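Local coordinates for protein multisubunit Na+/H+ antiporter, E subunit (Anoxybacillus flavithermus, PDB 6Z16) that serves as one membrane subunit of an Mrp-type antiporter that probably exchanges sodium ions for protons across the cell membrane, at residues 6-11 and 29-34; 84-89 and 132-137; 95-100 and 152-157. One frame throughout, in Å; residues are numbered along the deposited sequence.

Contact 1: residues 6-11 and 29-34; sequences LLNVIL and VGYMIG. With PTY (phosphatidylethanolamine), chain B.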
loop_
_atom_site.group_PDB
_atom_site.type_symbol
_atom_site.label_atom_id
_atom_site.label_comp_id
_atom_site.label_asym_id
_atom_site.label_seq_id
_atom_site.Cartn_x
_atom_site.Cartn_y
_atom_site.Cartn_z
ATOM N N LEU E 6 9.187 -2.446 8.444
ATOM C CA LEU E 6 9.226 -3.053 7.116
ATOM C C LEU E 6 8.793 -4.512 7.161
ATOM O O LEU E 6 8.126 -5.006 6.242
ATOM C CB LEU E 6 10.637 -2.938 6.540
ATOM C CG LEU E 6 10.845 -3.520 5.145
ATOM C CD1 LEU E 6 10.080 -2.732 4.103
ATOM C CD2 LEU E 6 12.311 -3.598 4.815
ATOM N N LEU E 7 9.133 -5.203 8.247
ATOM C CA LEU E 7 8.790 -6.605 8.387
ATOM C C LEU E 7 7.294 -6.770 8.610
ATOM O O LEU E 7 6.680 -7.701 8.080
ATOM C CB LEU E 7 9.601 -7.200 9.532
ATOM C CG LEU E 7 9.879 -8.698 9.508
ATOM C CD1 LEU E 7 11.204 -8.935 10.176
ATOM C CD2 LEU E 7 8.807 -9.499 10.197
ATOM N N ASN E 8 6.690 -5.844 9.356
ATOM C CA ASN E 8 5.242 -5.842 9.529
ATOM C C ASN E 8 4.529 -5.530 8.215
ATOM O O ASN E 8 3.474 -6.112 7.923
ATOM C CB ASN E 8 4.871 -4.830 10.611
ATOM C CG ASN E 8 3.570 -5.158 11.323
ATOM O OD1 ASN E 8 3.329 -4.668 12.422
ATOM N ND2 ASN E 8 2.723 -5.971 10.703
ATOM N N VAL E 9 5.104 -4.638 7.400
ATOM C CA VAL E 9 4.507 -4.330 6.099
ATOM C C VAL E 9 4.566 -5.541 5.169
ATOM O O VAL E 9 3.581 -5.874 4.493
ATOM C CB VAL E 9 5.188 -3.094 5.480
ATOM C CG1 VAL E 9 4.731 -2.878 4.046
ATOM C CG2 VAL E 9 4.856 -1.862 6.289
ATOM N N ILE E 10 5.695 -6.253 5.152
ATOM C CA ILE E 10 5.771 -7.388 4.237
ATOM C C ILE E 10 4.978 -8.583 4.768
ATOM O O ILE E 10 4.489 -9.392 3.976
ATOM C CB ILE E 10 7.234 -7.743 3.896
ATOM C CG1 ILE E 10 8.057 -8.174 5.114
ATOM C CG2 ILE E 10 7.914 -6.574 3.199
ATOM C CD1 ILE E 10 8.209 -9.678 5.290
ATOM N N LEU E 11 4.793 -8.708 6.090
ATOM C CA LEU E 11 3.867 -9.724 6.591
ATOM C C LEU E 11 2.423 -9.389 6.252
ATOM O O LEU E 11 1.621 -10.300 6.018
ATOM C CB LEU E 11 4.009 -9.916 8.099
ATOM C CG LEU E 11 5.238 -10.653 8.623
ATOM C CD1 LEU E 11 5.206 -10.705 10.130
ATOM C CD2 LEU E 11 5.295 -12.048 8.058
ATOM N N VAL E 29 -5.938 -5.652 8.337
ATOM C CA VAL E 29 -6.083 -6.910 9.076
ATOM C C VAL E 29 -4.745 -7.637 9.166
ATOM O O VAL E 29 -4.326 -8.077 10.248
ATOM C CB VAL E 29 -7.169 -7.792 8.431
ATOM C CG1 VAL E 29 -7.193 -9.161 9.071
ATOM C CG2 VAL E 29 -8.527 -7.148 8.580
ATOM N N GLY E 30 -4.034 -7.733 8.040
ATOM C CA GLY E 30 -2.721 -8.349 8.044
ATOM C C GLY E 30 -1.692 -7.569 8.832
ATOM O O GLY E 30 -0.786 -8.161 9.420
ATOM N N TYR E 31 -1.840 -6.243 8.899
ATOM C CA TYR E 31 -0.926 -5.438 9.699
ATOM C C TYR E 31 -1.156 -5.661 11.187
ATOM O O TYR E 31 -0.199 -5.700 11.964
ATOM C CB TYR E 31 -1.077 -3.959 9.350
ATOM C CG TYR E 31 -0.084 -3.079 10.072
ATOM C CD1 TYR E 31 1.237 -3.009 9.653
ATOM C CD2 TYR E 31 -0.461 -2.334 11.185
ATOM C CE1 TYR E 31 2.153 -2.215 10.311
ATOM C CE2 TYR E 31 0.452 -1.541 11.855
ATOM C CZ TYR E 31 1.757 -1.486 11.411
ATOM O OH TYR E 31 2.672 -0.699 12.067
ATOM N N MET E 32 -2.418 -5.822 11.598
ATOM C CA MET E 32 -2.713 -6.130 12.999
ATOM C C MET E 32 -2.199 -7.514 13.386
ATOM O O MET E 32 -1.615 -7.692 14.470
ATOM C CB MET E 32 -4.217 -6.022 13.245
ATOM C CG MET E 32 -4.763 -4.604 13.156
ATOM S SD MET E 32 -6.564 -4.505 13.210
ATOM C CE MET E 32 -6.890 -4.942 14.913
ATOM N N ILE E 33 -2.393 -8.498 12.499
ATOM C CA ILE E 33 -1.890 -9.851 12.741
ATOM C C ILE E 33 -0.367 -9.854 12.822
ATOM O O ILE E 33 0.220 -10.467 13.724
ATOM C CB ILE E 33 -2.411 -10.809 11.654
ATOM C CG1 ILE E 33 -3.925 -10.940 11.740
ATOM C CG2 ILE E 33 -1.808 -12.185 11.800
ATOM C CD1 ILE E 33 -4.527 -11.600 10.540
ATOM N N GLY E 34 0.295 -9.125 11.920
ATOM C CA GLY E 34 1.738 -9.013 11.978
ATOM C C GLY E 34 2.236 -8.246 13.183
ATOM O O GLY E 34 3.333 -8.514 13.674
HETATM C C1 PTY B . 14.707 -12.421 10.866
HETATM C C2 PTY B . 17.311 -7.263 13.257
HETATM C C3 PTY B . 18.091 -8.560 13.554
HETATM O O4 PTY B . 14.954 -11.697 9.640
HETATM C C5 PTY B . 14.211 -11.544 13.187
HETATM C C6 PTY B . 13.832 -11.543 11.726
HETATM O O7 PTY B . 12.398 -11.777 11.479
HETATM C C8 PTY B . 11.830 -12.994 11.640
HETATM O O10 PTY B . 12.291 -13.886 12.301
HETATM C C11 PTY B . 10.548 -13.086 10.870
HETATM C C12 PTY B . 10.710 -12.568 9.448
HETATM C C13 PTY B . 10.319 -13.571 8.381
HETATM C C14 PTY B . 8.845 -13.929 8.368
HETATM C C15 PTY B . 8.458 -14.819 7.201
HETATM C C16 PTY B . 8.720 -14.184 5.848
HETATM C C17 PTY B . 8.513 -15.120 4.668
HETATM C C18 PTY B . 7.088 -15.627 4.514
HETATM C C19 PTY B . 6.878 -16.510 3.294
HETATM C C20 PTY B . 7.232 -15.835 1.980
HETATM C C30 PTY B . 15.198 -12.408 8.539
HETATM C C31 PTY B . 15.442 -11.505 7.367
HETATM O O30 PTY B . 15.222 -13.606 8.507
HETATM C C32 PTY B . 14.163 -11.036 6.689
HETATM C C33 PTY B . 13.412 -12.165 6.005
HETATM C C34 PTY B . 12.380 -11.696 4.990
HETATM C C35 PTY B . 11.781 -12.827 4.169
HETATM C C36 PTY B . 10.888 -12.361 3.033
HETATM C C37 PTY B . 11.611 -11.536 1.980
HETATM P P1 PTY B . 16.640 -10.791 13.629
HETATM O O11 PTY B . 17.396 -9.625 12.862
HETATM O O12 PTY B . 16.855 -10.579 14.954
HETATM O O13 PTY B . 17.035 -12.044 13.150
HETATM O O14 PTY B . 15.221 -10.530 13.374
HETATM N N1 PTY B . 17.390 -6.381 14.422
#

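Contact 2: residues 84-89 and 132-137; sequences LTIQPA and ALNSPD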
loop_
_atom_site.group_PDB
_atom_site.type_symbol
_atom_site.label_atom_id
_atom_site.label_comp_id
_atom_site.label_asym_id
_atom_site.label_seq_id
_atom_site.Cartn_x
_atom_site.Cartn_y
_atom_site.Cartn_z
ATOM N N LEU E 84 12.670 47.887 28.842
ATOM C CA LEU E 84 13.895 48.050 29.603
ATOM C C LEU E 84 14.149 46.907 30.576
ATOM O O LEU E 84 15.144 46.946 31.306
ATOM C CB LEU E 84 13.866 49.392 30.353
ATOM C CG LEU E 84 12.692 49.784 31.266
ATOM C CD1 LEU E 84 12.803 49.282 32.704
ATOM C CD2 LEU E 84 12.518 51.297 31.257
ATOM N N THR E 85 13.293 45.890 30.596
ATOM C CA THR E 85 13.299 44.912 31.676
ATOM C C THR E 85 14.163 43.685 31.408
ATOM O O THR E 85 14.546 43.004 32.364
ATOM C CB THR E 85 11.866 44.459 31.977
ATOM O OG1 THR E 85 11.277 43.915 30.789
ATOM C CG2 THR E 85 11.024 45.627 32.473
ATOM N N ILE E 86 14.487 43.386 30.152
ATOM C CA ILE E 86 15.137 42.120 29.837
ATOM C C ILE E 86 16.624 42.184 30.171
ATOM O O ILE E 86 17.222 43.254 30.292
ATOM C CB ILE E 86 14.904 41.738 28.367
ATOM C CG1 ILE E 86 15.452 42.821 27.441
ATOM C CG2 ILE E 86 13.430 41.504 28.112
ATOM C CD1 ILE E 86 15.409 42.450 25.983
ATOM N N GLN E 87 17.218 41.002 30.347
ATOM C CA GLN E 87 18.623 40.807 30.689
ATOM C C GLN E 87 19.199 39.698 29.817
ATOM O O GLN E 87 18.812 38.534 29.968
ATOM C CB GLN E 87 18.779 40.448 32.167
ATOM C CG GLN E 87 18.429 41.559 33.138
ATOM C CD GLN E 87 19.414 42.707 33.087
ATOM O OE1 GLN E 87 19.118 43.774 32.551
ATOM N NE2 GLN E 87 20.589 42.501 33.667
ATOM N N PRO E 88 20.115 40.006 28.907
ATOM C CA PRO E 88 20.591 38.993 27.960
ATOM C C PRO E 88 21.622 38.067 28.587
ATOM O O PRO E 88 22.238 38.373 29.609
ATOM C CB PRO E 88 21.224 39.833 26.849
ATOM C CG PRO E 88 21.736 41.030 27.572
ATOM C CD PRO E 88 20.751 41.314 28.676
ATOM N N ALA E 89 21.810 36.917 27.943
ATOM C CA ALA E 89 22.839 35.983 28.379
ATOM C C ALA E 89 23.266 35.117 27.204
ATOM O O ALA E 89 22.479 34.856 26.297
ATOM C CB ALA E 89 22.341 35.099 29.527
ATOM N N ALA E 132 20.253 33.174 25.936
ATOM C CA ALA E 132 19.051 33.356 26.731
ATOM C C ALA E 132 18.570 34.798 26.666
ATOM O O ALA E 132 19.353 35.740 26.826
ATOM C CB ALA E 132 19.308 32.973 28.185
ATOM N N LEU E 133 17.261 34.958 26.465
ATOM C CA LEU E 133 16.656 36.282 26.376
ATOM C C LEU E 133 16.543 36.946 27.743
ATOM O O LEU E 133 16.863 38.129 27.892
ATOM C CB LEU E 133 15.283 36.178 25.719
ATOM C CG LEU E 133 14.563 37.500 25.500
ATOM C CD1 LEU E 133 15.401 38.376 24.614
ATOM C CD2 LEU E 133 13.204 37.265 24.870
ATOM N N ASN E 134 16.072 36.209 28.745
ATOM C CA ASN E 134 15.999 36.683 30.122
ATOM C C ASN E 134 16.980 35.885 30.968
ATOM O O ASN E 134 16.824 34.670 31.121
ATOM C CB ASN E 134 14.584 36.545 30.681
ATOM C CG ASN E 134 13.639 37.585 30.134
ATOM O OD1 ASN E 134 13.992 38.758 30.025
ATOM N ND2 ASN E 134 12.430 37.163 29.785
ATOM N N SER E 135 17.983 36.570 31.526
ATOM C CA SER E 135 19.026 35.847 32.256
ATOM C C SER E 135 18.557 35.341 33.622
ATOM O O SER E 135 18.635 34.122 33.857
ATOM C CB SER E 135 20.307 36.689 32.318
ATOM O OG SER E 135 21.330 36.008 33.021
ATOM N N PRO E 136 18.060 36.176 34.561
ATOM C CA PRO E 136 17.704 35.599 35.867
ATOM C C PRO E 136 16.385 34.851 35.865
ATOM O O PRO E 136 16.133 34.081 36.800
ATOM C CB PRO E 136 17.633 36.818 36.788
ATOM C CG PRO E 136 17.154 37.869 35.921
ATOM C CD PRO E 136 17.764 37.629 34.574
ATOM N N ASP E 137 15.543 35.044 34.849
ATOM C CA ASP E 137 14.247 34.376 34.811
ATOM C C ASP E 137 14.394 32.908 34.431
ATOM O O ASP E 137 13.960 32.018 35.168
ATOM C CB ASP E 137 13.311 35.094 33.834
ATOM C CG ASP E 137 12.909 36.477 34.314
ATOM O OD1 ASP E 137 12.851 36.690 35.545
ATOM O OD2 ASP E 137 12.653 37.352 33.459
#

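Contact 3: residues 95-100 and 152-157; sequences TELKKE and TIMEVS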
loop_
_atom_site.group_PDB
_atom_site.type_symbol
_atom_site.label_atom_id
_atom_site.label_comp_id
_atom_site.label_asym_id
_atom_site.label_seq_id
_atom_site.Cartn_x
_atom_site.Cartn_y
_atom_site.Cartn_z
ATOM N N THR E 95 26.841 18.334 26.598
ATOM C CA THR E 95 25.977 17.504 25.774
ATOM C C THR E 95 26.512 16.080 25.788
ATOM O O THR E 95 27.725 15.864 25.725
ATOM C CB THR E 95 25.910 18.045 24.336
ATOM O OG1 THR E 95 25.588 19.440 24.371
ATOM C CG2 THR E 95 24.832 17.338 23.532
ATOM N N GLU E 96 25.604 15.113 25.901
ATOM C CA GLU E 96 25.935 13.700 25.792
ATOM C C GLU E 96 25.507 13.113 24.458
ATOM O O GLU E 96 25.755 11.931 24.204
ATOM C CB GLU E 96 25.283 12.911 26.935
ATOM C CG GLU E 96 25.812 13.238 28.331
ATOM C CD GLU E 96 25.118 14.429 28.966
ATOM O OE1 GLU E 96 24.179 14.974 28.350
ATOM O OE2 GLU E 96 25.510 14.821 30.084
ATOM N N LEU E 97 24.887 13.916 23.600
ATOM C CA LEU E 97 24.262 13.431 22.379
ATOM C C LEU E 97 25.316 13.279 21.289
ATOM O O LEU E 97 26.151 14.168 21.097
ATOM C CB LEU E 97 23.158 14.395 21.931
ATOM C CG LEU E 97 21.776 14.419 22.608
ATOM C CD1 LEU E 97 21.795 15.004 24.011
ATOM C CD2 LEU E 97 20.805 15.219 21.768
ATOM N N LYS E 98 25.271 12.158 20.568
ATOM C CA LYS E 98 26.356 11.776 19.673
ATOM C C LYS E 98 26.024 11.994 18.203
ATOM O O LYS E 98 26.769 12.688 17.508
ATOM C CB LYS E 98 26.738 10.313 19.922
ATOM C CG LYS E 98 27.166 10.046 21.342
ATOM C CD LYS E 98 28.430 10.803 21.681
ATOM C CE LYS E 98 28.911 10.437 23.067
ATOM N NZ LYS E 98 27.982 10.949 24.105
ATOM N N LYS E 99 24.937 11.419 17.700
ATOM C CA LYS E 99 24.649 11.542 16.279
ATOM C C LYS E 99 24.093 12.926 15.968
ATOM O O LYS E 99 23.469 13.571 16.811
ATOM C CB LYS E 99 23.678 10.455 15.814
ATOM C CG LYS E 99 22.279 10.535 16.381
ATOM C CD LYS E 99 21.409 9.419 15.840
ATOM C CE LYS E 99 21.810 8.086 16.439
ATOM N NZ LYS E 99 20.910 6.990 16.000
ATOM N N GLU E 100 24.348 13.389 14.743
ATOM C CA GLU E 100 24.004 14.758 14.378
ATOM C C GLU E 100 22.502 14.964 14.226
ATOM O O GLU E 100 22.033 16.104 14.311
ATOM C CB GLU E 100 24.733 15.146 13.090
ATOM C CG GLU E 100 24.296 14.383 11.853
ATOM C CD GLU E 100 25.133 14.724 10.636
ATOM O OE1 GLU E 100 26.091 15.513 10.773
ATOM O OE2 GLU E 100 24.834 14.205 9.541
ATOM N N THR E 152 14.271 12.775 26.917
ATOM C CA THR E 152 13.305 12.205 25.984
ATOM C C THR E 152 13.959 11.865 24.646
ATOM O O THR E 152 13.627 10.843 24.034
ATOM C CB THR E 152 12.136 13.172 25.799
ATOM O OG1 THR E 152 11.651 13.566 27.086
ATOM C CG2 THR E 152 10.996 12.497 25.071
ATOM N N ILE E 153 14.930 12.675 24.216
ATOM C CA ILE E 153 15.661 12.404 22.979
ATOM C C ILE E 153 16.559 11.173 23.129
ATOM O O ILE E 153 16.704 10.379 22.189
ATOM C CB ILE E 153 16.437 13.670 22.554
ATOM C CG1 ILE E 153 15.453 14.740 22.072
ATOM C CG2 ILE E 153 17.461 13.400 21.474
ATOM C CD1 ILE E 153 16.065 16.090 21.853
ATOM N N MET E 154 17.139 10.970 24.317
ATOM C CA MET E 154 17.888 9.743 24.583
ATOM C C MET E 154 16.985 8.517 24.560
ATOM O O MET E 154 17.378 7.462 24.050
ATOM C CB MET E 154 18.608 9.828 25.928
ATOM C CG MET E 154 19.840 10.709 25.953
ATOM S SD MET E 154 21.188 10.077 24.948
ATOM C CE MET E 154 22.327 11.449 25.044
ATOM N N GLU E 155 15.772 8.627 25.105
ATOM C CA GLU E 155 14.920 7.442 25.111
ATOM C C GLU E 155 14.161 7.232 23.800
ATOM O O GLU E 155 13.497 6.201 23.656
ATOM C CB GLU E 155 13.949 7.466 26.302
ATOM C CG GLU E 155 12.921 8.575 26.321
ATOM C CD GLU E 155 11.614 8.195 25.651
ATOM O OE1 GLU E 155 11.340 6.984 25.515
ATOM O OE2 GLU E 155 10.868 9.110 25.255
ATOM N N VAL E 156 14.222 8.171 22.850
ATOM C CA VAL E 156 13.829 7.832 21.480
ATOM C C VAL E 156 14.789 6.801 20.900
ATOM O O VAL E 156 14.374 5.767 20.365
ATOM C CB VAL E 156 13.769 9.086 20.585
ATOM C CG1 VAL E 156 13.503 8.687 19.137
ATOM C CG2 VAL E 156 12.694 10.035 21.040
ATOM N N SER E 157 16.091 7.061 21.018
ATOM C CA SER E 157 17.136 6.244 20.419
ATOM C C SER E 157 17.574 5.083 21.303
ATOM O O SER E 157 18.643 4.514 21.055
ATOM C CB SER E 157 18.346 7.116 20.081
ATOM O OG SER E 157 19.415 6.333 19.580
#

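Contact 1: residues 6-11 and 29-34
N8 reaches from helix 3-18 to Y31 on helix 24-40 because its CG stands anti to the backbone N (chi1 -153°), which sends the carboxamide into the interface. The Y31 side chain also leaves with CG anti to its own N, and the end of its ring comes nearer to helix 3-18 than its root does. The two side chains cross at about a right angle, yet their flat groups stack, with amide and ring planes only 15° apart. N8 CG lies 3.4 Å from Y31 CE1, and OD1 lies over one face of the ring, offset toward the rim. At the other end of the amide, N8 ND2 donates a hydrogen bond to Y31 O, 3.2 Å away, landing on a lone pair in the carbonyl plane; the acceptor is tilted a little out of the amide plane. One residue is thus met twice, through its ring face and through its backbone oxygen.

The amide fits because G34 offers only backbone here: N8 ND2 comes to 3.4 Å from G34 C, and the CA atoms of N8 and G34 are 5.3 Å apart. One helical turn beyond N8, L11 CD1 rests 4.3 Å from G34 CA. L7 faces the lipid instead, with its CD1 3.3 Å from O7 of the phosphatidylethanolamine and its CD2 against C12 of an acyl chain.

Y50 holds the polar ends beyond the two helices. Its hydroxyl is hydrogen-bonded to both N8 OD1 and Y31 OH, so the amide is gripped at its oxygen as well as its nitrogen, which should fix its rotation. The axes of 6-11 and 29-34 run at 129° and approach to 8.3 Å. L7 and L11 pack on L38 of helix 24-40, while V29 and I33 lie against W15 of helix 3-18.

Contact 2: residues 84-89 and 132-137
A89 and A132 pair through their backbones: A89 N donates to A132 O at 2.9 Å, and A132 N returns a weak, bent bond to A89 O. They form an antiparallel hydrogen-bonded pair, and their methyls lie on the same face of the sheet, CB to CB 3.9 Å. Two residues earlier within 84-89, Q87 O takes a weak bond from S135 N and a CA-H...O contact from N134 CA, which lies 3.4 Å from that oxygen.

Side chains pack around this backbone seam. S135 OG comes to 3.7 Å from A89 CB, and P136 CD sits 3.8 Å from Q87 CB. I86 crosses N134 at about a right angle, its CG2 methyl 3.4 Å from N134 OD1, while its other branch ends with CD1 4.3 Å from L133 CD1. Both I86 and N134 also rest on V78 of helix 51-79. A neighbouring subunit of the antiporter adds its W104 against I86 and P88, and its T107 hydroxyl is hydrogen-bonded to P88 O.

Such pairing starts strand 89-94, outermost within this chain, beside the end of the central strand, 127-132, in a three-stranded antiparallel sheet of order 1-3-2.

Contact 3: residues 95-100 and 152-157
M154 reaches out from helix 141-156 and sets its terminal methyl against the loop at E96 and L97. M154 CE lies 3.6 Å from E96 O and also meets E96 CB. The same carbon is 3.7 Å from L97 CD1, so it touches the E96 carbonyl, the E96 CB and a methyl at the tip of L97. The methionine chain bends at chi2 (-67°), which turns SD aside, and then runs on extended, with CE anti to CB (chi3 173°). L97 answers with both branches: CD1 takes the M154 methyl, while CD2 meets I153 CG2 at 3.8 Å. The leucine and isoleucine side chains cross at about a right angle, whereas L97 and M154 cross obliquely. The backbones stay well apart, the CA atoms of L97 and M154 being 7.7 Å from each other, and the side chains span the distance. Two residues past L97, K99, its chain bent at chi3, brings NZ to 3.9 Å from S157 OG, just past the end of helix 141-156, a loose approach.

The contact joins the loop leaving strand 89-94 to the C-terminal helix, in a part of the chain whose elements run strand, helix, strand, strand, helix. L97 and I153 each pack on E102 and L106 as well, so this loop, helix 100-111 and helix 141-156 meet around these two residues.

The loop is positioned by the start of helix 100-111, where K99 occupies the N-cap. E102, three residues further on, turns back: its OE2 accepts a hydrogen bond from K98 N and a weak one from K99 N. E100, next to the cap, forms a salt bridge with R9 of a neighbouring subunit.

In the fold
The three contacts are strung along an elongated chain. Contact 1 comes first in sequence and lies in the N-terminal helix pair 3-18 and 24-40, predicted in part to be transmembrane, closing before either of the others opens. Contacts 2 and 3 are interleaved, since 84-89 and 95-100 precede 132-137 and 152-157; strand 89-94 links their first segments and helix 141-156 follows 132-137. Their centres are 28 Å apart, and contacts 1 and 2 lie 53 Å apart on opposite sides of the chain's centre. Contact 3, 29 Å from contact 1, falls between. The long helix 51-79 touches contact 2 and probably serves to join the N-terminal pair to the sheet-bearing part.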